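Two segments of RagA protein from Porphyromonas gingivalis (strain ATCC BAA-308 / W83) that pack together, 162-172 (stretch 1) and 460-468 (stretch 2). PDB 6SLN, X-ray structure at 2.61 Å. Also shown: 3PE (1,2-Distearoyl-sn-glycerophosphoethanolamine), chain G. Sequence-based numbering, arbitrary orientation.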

# COMPACT_ATOMS: atom_id res chain seq x y z
N VAL A 162 0.41 17.49 26.39
CA VAL A 162 0.49 18.83 25.81
C VAL A 162 -0.89 19.48 25.94
O VAL A 162 -1.86 19.02 25.32
CB VAL A 162 0.94 18.81 24.34
CG1 VAL A 162 1.20 20.22 23.84
CG2 VAL A 162 2.16 17.93 24.16
N ASP A 163 -0.97 20.53 26.75
CA ASP A 163 -2.20 21.30 26.93
C ASP A 163 -3.41 20.42 27.18
O ASP A 163 -4.54 20.80 26.88
CB ASP A 163 -2.45 22.21 25.73
CG ASP A 163 -1.56 23.42 25.74
OD1 ASP A 163 -1.46 24.11 26.79
OD2 ASP A 163 -0.95 23.70 24.69
N GLY A 164 -3.19 19.24 27.74
CA GLY A 164 -4.26 18.37 28.16
C GLY A 164 -4.41 17.11 27.36
O GLY A 164 -5.27 16.29 27.70
N MET A 165 -3.63 16.90 26.30
CA MET A 165 -3.77 15.69 25.52
C MET A 165 -2.53 14.82 25.59
O MET A 165 -1.42 15.27 25.30
CB MET A 165 -4.10 15.98 24.06
CG MET A 165 -5.57 15.78 23.80
SD MET A 165 -5.85 15.40 22.10
CE MET A 165 -5.04 13.85 21.96
N GLN A 166 -2.74 13.56 25.97
CA GLN A 166 -1.71 12.54 25.83
C GLN A 166 -1.15 12.58 24.42
O GLN A 166 -1.86 12.32 23.45
CB GLN A 166 -2.29 11.15 26.12
CG GLN A 166 -2.66 10.90 27.55
CD GLN A 166 -2.86 9.43 27.82
OE1 GLN A 166 -2.34 8.58 27.09
NE2 GLN A 166 -3.62 9.12 28.87
N THR A 167 0.13 12.94 24.32
CA THR A 167 0.81 13.06 23.04
C THR A 167 2.01 12.12 23.01
O THR A 167 2.75 12.01 24.00
CB THR A 167 1.27 14.49 22.82
OG1 THR A 167 0.14 15.37 22.86
CG2 THR A 167 1.97 14.62 21.48
N SER A 168 2.20 11.44 21.88
CA SER A 168 3.43 10.67 21.69
C SER A 168 4.63 11.61 21.65
O SER A 168 4.50 12.79 21.31
CB SER A 168 3.38 9.87 20.38
OG SER A 168 3.95 10.61 19.31
N LEU A 169 5.80 11.08 21.99
CA LEU A 169 6.99 11.93 21.92
C LEU A 169 7.34 12.25 20.47
O LEU A 169 7.84 13.35 20.19
CB LEU A 169 8.18 11.28 22.63
CG LEU A 169 8.56 11.92 23.98
CD1 LEU A 169 10.00 11.64 24.41
CD2 LEU A 169 8.29 13.43 24.00
N ASP A 170 7.07 11.34 19.54
CA ASP A 170 7.28 11.66 18.12
C ASP A 170 6.40 12.83 17.70
O ASP A 170 6.87 13.74 16.99
CB ASP A 170 6.99 10.44 17.25
CG ASP A 170 7.92 9.27 17.54
OD1 ASP A 170 9.14 9.50 17.73
OD2 ASP A 170 7.44 8.12 17.57
N VAL A 171 5.14 12.83 18.12
CA VAL A 171 4.26 13.94 17.77
C VAL A 171 4.73 15.21 18.48
O VAL A 171 4.55 16.32 17.98
CB VAL A 171 2.79 13.57 18.10
CG1 VAL A 171 1.86 14.76 17.99
CG2 VAL A 171 2.28 12.44 17.18
N VAL A 172 5.38 15.05 19.64
CA VAL A 172 5.94 16.21 20.33
C VAL A 172 7.10 16.80 19.53
O VAL A 172 7.25 18.02 19.45
CB VAL A 172 6.38 15.84 21.76
CG1 VAL A 172 7.22 16.96 22.36
CG2 VAL A 172 5.19 15.57 22.63
N ALA A 460 -15.48 20.44 29.24
CA ALA A 460 -15.43 19.41 28.21
C ALA A 460 -14.25 19.72 27.29
O ALA A 460 -14.08 20.86 26.86
CB ALA A 460 -16.75 19.37 27.42
N GLN A 461 -13.44 18.71 27.00
CA GLN A 461 -12.27 18.88 26.16
C GLN A 461 -12.11 17.64 25.28
O GLN A 461 -12.30 16.51 25.74
CB GLN A 461 -11.00 19.13 26.99
CG GLN A 461 -9.72 19.05 26.18
CD GLN A 461 -8.64 19.99 26.67
OE1 GLN A 461 -8.34 20.99 26.02
NE2 GLN A 461 -8.04 19.66 27.81
N ALA A 462 -11.78 17.86 24.02
CA ALA A 462 -11.76 16.75 23.08
C ALA A 462 -10.73 17.07 22.02
O ALA A 462 -10.56 18.23 21.63
CB ALA A 462 -13.15 16.50 22.46
N GLY A 463 -10.05 16.03 21.56
CA GLY A 463 -9.01 16.20 20.57
C GLY A 463 -8.74 14.91 19.84
O GLY A 463 -8.98 13.82 20.36
N VAL A 464 -8.23 15.04 18.62
CA VAL A 464 -7.74 13.90 17.87
C VAL A 464 -6.41 14.32 17.26
O VAL A 464 -6.28 15.44 16.75
CB VAL A 464 -8.74 13.44 16.79
CG1 VAL A 464 -9.14 14.59 15.86
CG2 VAL A 464 -8.19 12.26 16.01
N ASP A 465 -5.41 13.46 17.40
CA ASP A 465 -4.11 13.65 16.79
C ASP A 465 -4.02 12.65 15.65
O ASP A 465 -4.19 11.45 15.86
CB ASP A 465 -2.99 13.42 17.80
CG ASP A 465 -2.84 14.57 18.76
OD1 ASP A 465 -3.74 15.43 18.79
OD2 ASP A 465 -1.83 14.62 19.47
N ILE A 466 -3.75 13.15 14.45
CA ILE A 466 -3.74 12.31 13.26
C ILE A 466 -2.35 12.35 12.65
O ILE A 466 -1.77 13.43 12.47
CB ILE A 466 -4.82 12.74 12.26
CG1 ILE A 466 -6.19 12.70 12.93
CG2 ILE A 466 -4.81 11.84 11.03
CD1 ILE A 466 -7.35 13.03 11.99
N THR A 467 -1.81 11.18 12.35
CA THR A 467 -0.56 11.06 11.63
C THR A 467 -0.83 10.23 10.39
O THR A 467 -1.38 9.13 10.48
CB THR A 467 0.53 10.38 12.48
OG1 THR A 467 0.58 10.96 13.80
CG2 THR A 467 1.88 10.53 11.80
N ASN A 468 -0.45 10.78 9.23
CA ASN A 468 -0.41 10.04 7.98
C ASN A 468 0.98 10.20 7.39
O ASN A 468 1.43 11.33 7.14
CB ASN A 468 -1.45 10.52 6.97
CG ASN A 468 -2.84 10.08 7.31
OD1 ASN A 468 -3.18 8.90 7.20
ND2 ASN A 468 -3.67 11.04 7.73
C1 3PE G . -16.93 4.42 25.33
C2 3PE G . -17.22 5.88 25.60
C3 3PE G . -17.09 6.15 27.10
O31 3PE G . -17.46 7.47 27.41
O32 3PE G . -18.94 6.77 28.94
C31 3PE G . -18.58 7.65 28.25
C32 3PE G . -19.35 8.99 28.24
C33 3PE G . -19.06 9.87 29.47
C34 3PE G . -20.03 11.06 29.50
C35 3PE G . -19.38 12.37 29.04
C36 3PE G . -19.90 13.53 29.90
C37 3PE G . -19.87 14.85 29.13
C38 3PE G . -20.37 15.98 30.05
C39 3PE G . -20.16 17.32 29.37
C3A 3PE G . -20.24 18.45 30.39
C3B 3PE G . -19.43 19.65 29.90
O21 3PE G . -16.29 6.57 24.80
O22 3PE G . -17.27 7.68 23.12
C21 3PE G . -16.77 7.75 24.18
C22 3PE G . -16.63 9.11 24.85
C23 3PE G . -17.21 10.23 23.98
C24 3PE G . -17.93 11.22 24.91
C25 3PE G . -17.44 12.66 24.76
C26 3PE G . -18.51 13.63 25.26
C27 3PE G . -18.15 15.06 24.85
C28 3PE G . -19.19 16.07 25.35
C29 3PE G . -18.76 17.51 25.02
C2A 3PE G . -19.95 18.40 24.66
C2B 3PE G . -19.88 19.82 25.26
C2C 3PE G . -20.39 20.86 24.23
C2D 3PE G . -20.45 22.31 24.76
O HOH W 1 -1.55 16.63 20.76
O HOH W 2 -0.37 11.94 20.16

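The contact between these two segments of RagA is a small, water-mediated one, in which a β strand meets a turn, a short strand and the start of a helix through side-chain packing and two bridging waters, with no direct hydrogen bond between the stretches. It illustrates how a carboxylate can be accommodated in a modest interface, here 322 Å² summed over both sides, when solvent supplies the missing donors.

Stretch 2 is extended, so its side chains alternate. Gln 461, Asp 465 and Thr 467 point toward stretch 1, whereas Ala 462, Val 464 and Ile 466 point away. Gly 463 falls on the facing side but has no side chain, and Met 165 uses the room: its SD lies 3.6 Å from Gly 463 CA. A CB on Gly 463 would sit 2.5 Å from Met 165 SD, so glycine suits this place. The flexible thioether, with chi3 in p, then carries CE to 3.8 Å from Asp 465 OD1, and Met 165 contributes the largest covered area of any residue in the contact.

Asp 465 is the polar centre. Its OD2 stands 4.0 Å from Thr 167 OG1, too far for a direct hydrogen bond, and water 1 fills the gap, donating to Thr 167 OG1 at 3.0 Å and to Asp 465 OD2 at a notably short 2.4 Å. The threonine hydroxyl can accept this bond because its own proton is committed within stretch 1, with OG1 donating to Met 165 O at 2.9 Å. Water 2 makes a second bridge: it accepts from Ser 168 N at 3.1 Å and donates to Asp 465 OD2, also at 3.1 Å. A buried carboxylate oxygen thus receives two water protons.

The geometry of stretch 1 is set locally. A type I' turn from Val 162 to Met 165 is closed by paired backbone bonds, Val 162 N to Met 165 O (3.1 Å) and Met 165 N to Val 162 O (2.9 Å). Gly 164 adopts backbone angles that by themselves call for glycine; a CB there would also lie 2.5 Å from Gln 461 NE2, which instead rests 4.0 Å from Gly 164 CA. Further along, Ser 168 caps the helix, its OG accepting from Val 171 N at 2.8 Å. Val 171 points toward the strand, placing CG1 4.0 Å from Asp 465 OD2 and CG2 4.1 Å from Thr 467 OG1.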